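Local coordinates for protein phosphate transporter (Thermotoga maritima MSB8, PDB 6L85) that imports phosphate across the cell membrane in a sodium-dependent manner, as a bacterial relative of the human SLC20 solute carriers, at residues B[44-49]-B[296-301]; B[77-82]-B[270-275]. All blocks are in the same frame, centred on the assembly; numbering follows the deposited sequence.

Interaction 1. Residues B[44-49]-B[296-301]; sequences IAMFLE and ISLGVF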
ATOM      1  N   ILE B  44      -0.821 -12.336  -6.895  1.00 32.25           N
ATOM      2  CA  ILE B  44      -0.364 -11.645  -5.694  1.00 39.30           C
ATOM      3  C   ILE B  44       1.067 -11.154  -5.881  1.00 37.90           C
ATOM      4  O   ILE B  44       1.380  -9.980  -5.615  1.00 37.76           O
ATOM      5  CB  ILE B  44      -0.475 -12.558  -4.459  1.00 41.56           C
ATOM      6  CG1 ILE B  44      -1.893 -13.090  -4.291  1.00 45.53           C
ATOM      7  CG2 ILE B  44      -0.042 -11.808  -3.209  1.00 43.05           C
ATOM      8  CD1 ILE B  44      -2.039 -14.041  -3.128  1.00 43.51           C
ATOM      9  N   ALA B  45       1.958 -12.048  -6.337  1.00 40.29           N
ATOM     10  CA  ALA B  45       3.364 -11.674  -6.491  1.00 37.96           C
ATOM     11  C   ALA B  45       3.510 -10.545  -7.487  1.00 37.87           C
ATOM     12  O   ALA B  45       4.349  -9.666  -7.308  1.00 38.99           O
ATOM     13  CB  ALA B  45       4.201 -12.872  -6.932  1.00 35.92           C
ATOM     14  N   MET B  46       2.698 -10.555  -8.549  1.00 37.66           N
ATOM     15  CA  MET B  46       2.739  -9.480  -9.532  1.00 43.64           C
ATOM     16  C   MET B  46       2.584  -8.131  -8.862  1.00 41.71           C
ATOM     17  O   MET B  46       3.317  -7.182  -9.165  1.00 40.63           O
ATOM     18  CB  MET B  46       1.634  -9.666 -10.567  1.00 37.71           C
ATOM     19  CG  MET B  46       1.988 -10.646 -11.650  1.00 43.65           C
ATOM     20  SD  MET B  46       0.692 -10.660 -12.892  1.00 44.15           S
ATOM     21  CE  MET B  46       1.303  -9.423 -14.032  1.00 35.04           C
ATOM     22  N   PHE B  47       1.620  -8.028  -7.949  1.00 38.99           N
ATOM     23  CA  PHE B  47       1.440  -6.730  -7.301  1.00 40.29           C
ATOM     24  C   PHE B  47       2.559  -6.430  -6.296  1.00 36.16           C
ATOM     25  O   PHE B  47       3.078  -5.306  -6.253  1.00 34.57           O
ATOM     26  CB  PHE B  47       0.064  -6.639  -6.637  1.00 43.49           C
ATOM     27  CG  PHE B  47      -0.488  -5.253  -6.642  1.00 52.27           C
ATOM     28  CD1 PHE B  47      -0.101  -4.332  -5.672  1.00 55.53           C
ATOM     29  CD2 PHE B  47      -1.348  -4.840  -7.653  1.00 53.26           C
ATOM     30  CE1 PHE B  47      -0.591  -3.028  -5.691  1.00 58.41           C
ATOM     31  CE2 PHE B  47      -1.840  -3.552  -7.679  1.00 53.84           C
ATOM     32  CZ  PHE B  47      -1.457  -2.637  -6.696  1.00 58.18           C
ATOM     33  N   LEU B  48       2.969  -7.433  -5.508  1.00 38.83           N
ATOM     34  CA  LEU B  48       3.901  -7.183  -4.407  1.00 35.11           C
ATOM     35  C   LEU B  48       5.339  -6.956  -4.894  1.00 35.15           C
ATOM     36  O   LEU B  48       6.058  -6.120  -4.327  1.00 32.30           O
ATOM     37  CB  LEU B  48       3.839  -8.331  -3.397  1.00 36.12           C
ATOM     38  CG  LEU B  48       2.859  -8.207  -2.220  1.00 42.05           C
ATOM     39  CD1 LEU B  48       3.096  -6.946  -1.380  1.00 39.79           C
ATOM     40  CD2 LEU B  48       1.430  -8.247  -2.713  1.00 40.77           C
ATOM     41  N   GLU B  49       5.777  -7.687  -5.932  1.00 32.71           N
ATOM     42  CA  GLU B  49       7.095  -7.462  -6.526  1.00 34.34           C
ATOM     43  C   GLU B  49       7.195  -6.036  -7.063  1.00 37.33           C
ATOM     44  O   GLU B  49       8.195  -5.333  -6.840  1.00 34.15           O
ATOM     45  CB  GLU B  49       7.344  -8.453  -7.676  1.00 35.54           C
ATOM     46  CG  GLU B  49       7.395  -9.929  -7.323  1.00 37.37           C
ATOM     47  CD  GLU B  49       8.756 -10.309  -6.774  1.00 41.58           C
ATOM     48  OE1 GLU B  49       9.713  -9.555  -7.046  1.00 41.95           O
ATOM     49  OE2 GLU B  49       8.865 -11.327  -6.063  1.00 46.29           O
ATOM     50  N   ILE B 296       9.462  -7.768 -14.091  1.00 32.25           N
ATOM     51  CA  ILE B 296       9.425  -8.822 -13.076  1.00 33.61           C
ATOM     52  C   ILE B 296       8.004  -9.379 -12.938  1.00 39.39           C
ATOM     53  O   ILE B 296       7.800 -10.600 -12.918  1.00 39.18           O
ATOM     54  CB  ILE B 296       9.953  -8.295 -11.724  1.00 34.82           C
ATOM     55  CG1 ILE B 296      11.456  -8.024 -11.771  1.00 33.54           C
ATOM     56  CG2 ILE B 296       9.715  -9.302 -10.603  1.00 34.95           C
ATOM     57  CD1 ILE B 296      12.001  -7.468 -10.460  1.00 30.06           C
ATOM     58  N   SER B 297       7.002  -8.493 -12.843  1.00 37.48           N
ATOM     59  CA  SER B 297       5.610  -8.943 -12.723  1.00 37.16           C
ATOM     60  C   SER B 297       5.199  -9.818 -13.904  1.00 37.90           C
ATOM     61  O   SER B 297       4.579 -10.881 -13.734  1.00 36.36           O
ATOM     62  CB  SER B 297       4.676  -7.735 -12.627  1.00 36.19           C
ATOM     63  OG  SER B 297       4.794  -7.146 -11.345  1.00 42.90           O
ATOM     64  N   LEU B 298       5.531  -9.379 -15.113  1.00 34.87           N
ATOM     65  CA  LEU B 298       5.152 -10.140 -16.292  1.00 37.93           C
ATOM     66  C   LEU B 298       5.902 -11.472 -16.350  1.00 39.89           C
ATOM     67  O   LEU B 298       5.326 -12.495 -16.735  1.00 39.50           O
ATOM     68  CB  LEU B 298       5.373  -9.278 -17.541  1.00 38.09           C
ATOM     69  CG  LEU B 298       4.312  -8.180 -17.781  1.00 43.70           C
ATOM     70  CD1 LEU B 298       4.669  -7.259 -18.940  1.00 40.93           C
ATOM     71  CD2 LEU B 298       2.909  -8.759 -18.033  1.00 42.80           C
ATOM     72  N   GLY B 299       7.172 -11.500 -15.929  1.00 40.82           N
ATOM     73  CA  GLY B 299       7.886 -12.765 -15.868  1.00 37.47           C
ATOM     74  C   GLY B 299       7.292 -13.707 -14.839  1.00 40.72           C
ATOM     75  O   GLY B 299       7.237 -14.921 -15.049  1.00 34.89           O
ATOM     76  N   VAL B 300       6.849 -13.164 -13.703  1.00 40.99           N
ATOM     77  CA  VAL B 300       6.183 -13.991 -12.706  1.00 38.34           C
ATOM     78  C   VAL B 300       4.958 -14.645 -13.317  1.00 42.96           C
ATOM     79  O   VAL B 300       4.721 -15.846 -13.140  1.00 40.37           O
ATOM     80  CB  VAL B 300       5.789 -13.156 -11.474  1.00 40.76           C
ATOM     81  CG1 VAL B 300       4.644 -13.879 -10.687  1.00 38.88           C
ATOM     82  CG2 VAL B 300       6.983 -12.880 -10.590  1.00 32.25           C
ATOM     83  N   PHE B 301       4.169 -13.864 -14.063  1.00 39.62           N
ATOM     84  CA  PHE B 301       2.914 -14.399 -14.581  1.00 44.76           C
ATOM     85  C   PHE B 301       3.113 -15.360 -15.750  1.00 43.65           C
ATOM     86  O   PHE B 301       2.448 -16.394 -15.812  1.00 48.28           O
ATOM     87  CB  PHE B 301       1.977 -13.272 -15.012  1.00 42.66           C
ATOM     88  CG  PHE B 301       0.621 -13.760 -15.432  1.00 42.50           C
ATOM     89  CD1 PHE B 301      -0.317 -14.154 -14.483  1.00 47.29           C
ATOM     90  CD2 PHE B 301       0.293 -13.861 -16.771  1.00 45.42           C
ATOM     91  CE1 PHE B 301      -1.590 -14.619 -14.871  1.00 49.32           C
ATOM     92  CE2 PHE B 301      -0.977 -14.321 -17.177  1.00 53.03           C
ATOM     93  CZ  PHE B 301      -1.921 -14.696 -16.223  1.00 47.15           C
TER
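Segments 44-49 and 296-301, on helices 38-56 and 286-302, run almost antiparallel, at 164°, with axes 8.5 Å apart, and the CA atoms of Met46 and Ser297 approach to 4.3 Å. In this antiparallel pair Met46 is a knob in the hole formed by Ser297, Leu298, Val300 and Phe301. Its side chain extends to SD and then bends at chi3, so that CE, like CG, lies against the Ser297 carbonyl oxygen. SD sits 3.6 Å from Phe301 CB and obliquely to the ring, 52° off its normal, as a Met-aromatic contact. Phe215 of the second subunit packs on Met46 and meets the Phe301 ring edge to face, so the knob is part of the contact between subunits. An alanine here would remove SD and CE and with them the contact to Phe301, and would probably loosen the helix packing at this point. Alongside, Ala45 CB meets Val300 CG1 at 3.9 Å. Glu49 crosses Ile296 at about a right angle, CG2 of Ile296 touching OE1 of Glu49 at 3.6 Å, while that oxygen is hydrogen-bonded to His254. The polar link is one buried bond: Ser297 OG donates to Met46 O at 2.6 Å, in the carbonyl plane on a lone pair, with a C=O...OG angle of 123°.

Interaction 2. Residues B[77-82]-B[270-275]; sequences VELMYG and MIVAST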
ATOM      1  N   VAL B  77      30.594   6.096 -22.846  1.00 42.85           N
ATOM      2  CA  VAL B  77      30.029   5.321 -23.951  1.00 48.78           C
ATOM      3  C   VAL B  77      30.264   3.827 -23.733  1.00 49.63           C
ATOM      4  O   VAL B  77      29.385   2.986 -24.005  1.00 49.76           O
ATOM      5  CB  VAL B  77      30.618   5.802 -25.292  1.00 51.14           C
ATOM      6  CG1 VAL B  77      32.146   5.638 -25.314  1.00 46.42           C
ATOM      7  CG2 VAL B  77      29.971   5.071 -26.461  1.00 52.38           C
ATOM      8  N   GLU B  78      31.444   3.477 -23.212  1.00 46.89           N
ATOM      9  CA  GLU B  78      31.762   2.078 -22.992  1.00 49.52           C
ATOM     10  C   GLU B  78      30.956   1.519 -21.826  1.00 47.05           C
ATOM     11  O   GLU B  78      30.554   0.361 -21.862  1.00 45.74           O
ATOM     12  CB  GLU B  78      33.270   1.898 -22.760  1.00 53.70           C
ATOM     13  CG  GLU B  78      34.179   2.320 -23.951  1.00 57.90           C
ATOM     14  CD  GLU B  78      33.698   1.818 -25.323  1.00 66.36           C
ATOM     15  OE1 GLU B  78      33.125   0.705 -25.420  1.00 66.38           O
ATOM     16  OE2 GLU B  78      33.904   2.548 -26.319  1.00 73.56           O
ATOM     17  N   LEU B  79      30.736   2.324 -20.780  1.00 46.06           N
ATOM     18  CA  LEU B  79      29.860   1.919 -19.692  1.00 46.16           C
ATOM     19  C   LEU B  79      28.483   1.567 -20.220  1.00 46.27           C
ATOM     20  O   LEU B  79      27.867   0.588 -19.787  1.00 43.72           O
ATOM     21  CB  LEU B  79      29.752   3.039 -18.656  1.00 44.78           C
ATOM     22  CG  LEU B  79      28.686   2.746 -17.602  1.00 44.54           C
ATOM     23  CD1 LEU B  79      29.057   1.476 -16.846  1.00 49.25           C
ATOM     24  CD2 LEU B  79      28.518   3.896 -16.651  1.00 41.23           C
ATOM     25  N   MET B  80      28.003   2.344 -21.183  1.00 41.39           N
ATOM     26  CA  MET B  80      26.691   2.103 -21.755  1.00 49.48           C
ATOM     27  C   MET B  80      26.659   0.763 -22.505  1.00 48.42           C
ATOM     28  O   MET B  80      25.763  -0.081 -22.285  1.00 44.60           O
ATOM     29  CB  MET B  80      26.348   3.337 -22.612  1.00 44.86           C
ATOM     30  CG  MET B  80      25.529   3.189 -23.858  1.00 53.59           C
ATOM     31  SD  MET B  80      25.468   4.845 -24.633  1.00 58.77           S
ATOM     32  CE  MET B  80      24.377   5.692 -23.494  1.00 50.29           C
ATOM     33  N   TYR B  81      27.681   0.502 -23.328  1.00 46.77           N
ATOM     34  CA  TYR B  81      27.718  -0.794 -24.015  1.00 46.93           C
ATOM     35  C   TYR B  81      27.991  -1.957 -23.048  1.00 46.36           C
ATOM     36  O   TYR B  81      27.490  -3.066 -23.252  1.00 45.75           O
ATOM     37  CB  TYR B  81      28.748  -0.759 -25.148  1.00 49.67           C
ATOM     38  CG  TYR B  81      28.333   0.148 -26.294  1.00 52.09           C
ATOM     39  CD1 TYR B  81      27.068   0.048 -26.851  1.00 56.80           C
ATOM     40  CD2 TYR B  81      29.195   1.117 -26.795  1.00 52.78           C
ATOM     41  CE1 TYR B  81      26.669   0.879 -27.880  1.00 58.43           C
ATOM     42  CE2 TYR B  81      28.807   1.953 -27.830  1.00 55.12           C
ATOM     43  CZ  TYR B  81      27.539   1.827 -28.366  1.00 61.38           C
ATOM     44  OH  TYR B  81      27.124   2.644 -29.400  1.00 71.17           O
ATOM     45  N   GLY B  82      28.743  -1.724 -21.974  1.00 41.12           N
ATOM     46  CA  GLY B  82      28.964  -2.773 -20.997  1.00 44.08           C
ATOM     47  C   GLY B  82      27.701  -3.143 -20.242  1.00 44.85           C
ATOM     48  O   GLY B  82      27.447  -4.326 -19.982  1.00 39.45           O
ATOM     49  N   MET B 270      20.684   5.139 -19.308  1.00 39.28           N
ATOM     50  CA  MET B 270      19.934   6.395 -19.319  1.00 37.90           C
ATOM     51  C   MET B 270      20.790   7.564 -18.833  1.00 37.88           C
ATOM     52  O   MET B 270      20.720   8.663 -19.385  1.00 35.68           O
ATOM     53  CB  MET B 270      18.675   6.269 -18.458  1.00 31.01           C
ATOM     54  CG  MET B 270      17.683   5.220 -18.994  1.00 40.07           C
ATOM     55  SD  MET B 270      16.265   5.020 -17.902  1.00 45.61           S
ATOM     56  CE  MET B 270      15.599   6.692 -18.026  1.00 38.98           C
ATOM     57  N   ILE B 271      21.573   7.354 -17.775  1.00 39.03           N
ATOM     58  CA  ILE B 271      22.378   8.430 -17.223  1.00 39.79           C
ATOM     59  C   ILE B 271      23.436   8.852 -18.226  1.00 42.52           C
ATOM     60  O   ILE B 271      23.685  10.048 -18.399  1.00 44.67           O
ATOM     61  CB  ILE B 271      22.994   8.016 -15.875  1.00 45.17           C
ATOM     62  CG1 ILE B 271      21.918   7.932 -14.793  1.00 45.26           C
ATOM     63  CG2 ILE B 271      24.016   9.028 -15.426  1.00 47.05           C
ATOM     64  CD1 ILE B 271      22.366   7.147 -13.559  1.00 42.96           C
ATOM     65  N   VAL B 272      24.049   7.895 -18.936  1.00 40.36           N
ATOM     66  CA  VAL B 272      25.052   8.299 -19.920  1.00 42.12           C
ATOM     67  C   VAL B 272      24.390   9.040 -21.091  1.00 48.76           C
ATOM     68  O   VAL B 272      24.854  10.116 -21.499  1.00 44.37           O
ATOM     69  CB  VAL B 272      25.903   7.093 -20.379  1.00 44.61           C
ATOM     70  CG1 VAL B 272      26.841   7.480 -21.529  1.00 39.99           C
ATOM     71  CG2 VAL B 272      26.763   6.570 -19.223  1.00 43.05           C
ATOM     72  N   ALA B 273      23.271   8.510 -21.619  1.00 43.48           N
ATOM     73  CA  ALA B 273      22.576   9.195 -22.716  1.00 44.08           C
ATOM     74  C   ALA B 273      22.107  10.592 -22.323  1.00 44.41           C
ATOM     75  O   ALA B 273      22.087  11.502 -23.159  1.00 47.05           O
ATOM     76  CB  ALA B 273      21.368   8.382 -23.193  1.00 38.83           C
ATOM     77  N   SER B 274      21.732  10.785 -21.064  1.00 40.43           N
ATOM     78  CA  SER B 274      21.171  12.059 -20.641  1.00 44.22           C
ATOM     79  C   SER B 274      22.256  13.070 -20.264  1.00 50.46           C
ATOM     80  O   SER B 274      22.205  14.227 -20.692  1.00 54.17           O
ATOM     81  CB  SER B 274      20.208  11.819 -19.476  1.00 46.14           C
ATOM     82  OG  SER B 274      20.020  12.980 -18.692  1.00 61.06           O
ATOM     83  N   THR B 275      23.245  12.666 -19.460  1.00 47.33           N
ATOM     84  CA  THR B 275      24.241  13.607 -18.977  1.00 48.23           C
ATOM     85  C   THR B 275      25.670  13.285 -19.366  1.00 48.85           C
ATOM     86  O   THR B 275      26.508  14.177 -19.276  1.00 50.90           O
ATOM     87  CB  THR B 275      24.177  13.749 -17.444  1.00 51.40           C
ATOM     88  OG1 THR B 275      24.068  12.461 -16.829  1.00 59.91           O
ATOM     89  CG2 THR B 275      22.967  14.603 -17.051  1.00 58.88           C
TER
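Apolar packing carries this contact, and no hydrogen bond crosses it. It is plain packing of two antiparallel helix ends, partly buried at the edge of the fold, with Ala273 exposed. Segments 77-82 and 270-275, on helices 76-99 and 260-275, cross at 149° between their directions, their axes 9.2 Å apart, and the nearest CA atoms, those of Met80 and Val272, are 6.7 Å from each other. Side chains bridge the gap, and 192 Å² is buried, both sides summed. The example illustrates how a branched residue can spread its branches over several partners. Val272 points toward 77-82, and its two methyl groups are shared out: CG1, anti to the backbone N, turns to Met80 and also lies near the backbone N of Val77, whereas CG2 meets Leu79 CD2 at 4.1 Å.

Met80 supplies the long reach. Its chain is extended at chi2 and bends at chi3 (-72°), so that the terminal methyl CE swings across to the other helix. There CE touches Val272 CG1 at 3.6 Å, lies 4.0 Å from Ala273 CB, and sits against the backbone N of Ala273, at 3.6 Å.

The side-chain hydrogen bond within the two segments lies inside 270-275. Thr275 OG1 donates to Ile271 O at 2.9 Å, from above the carbonyl plane, while Thr275 N bonds to the same oxygen. Two donors thus grip one carbonyl at the last turn of helix 260-275.

In the fold, the C-terminal end of helix 260-275 lies beside the N-terminal end of helix 76-99. Helix 2-32 flanks both, with Ile3 against Met80 and Leu4 against Ala273, and Glu78 of helix 76-99 reaches Tyr393 of helix 368-400 by a hydrogen bond.

From the N terminus, the chain first passes residues 44-49 on helix 38-56, then 77-82 on helix 76-99. After a long, mostly helical excursion, it returns through 270-275, which closes the inner loop as interaction 2. Helix 260-275 is followed directly by helix 286-302, whose residues 296-301 close the outer loop as interaction 1, so the two contacts nest and do not cross. They are separate in space, with centres 28 Å apart and nearest atoms about 15 Å apart. Interaction 1 joins helices in a buried region that the second subunit also touches, while interaction 2 ties together helix ends at the periphery, and both have helix 2-32 as a neighbour.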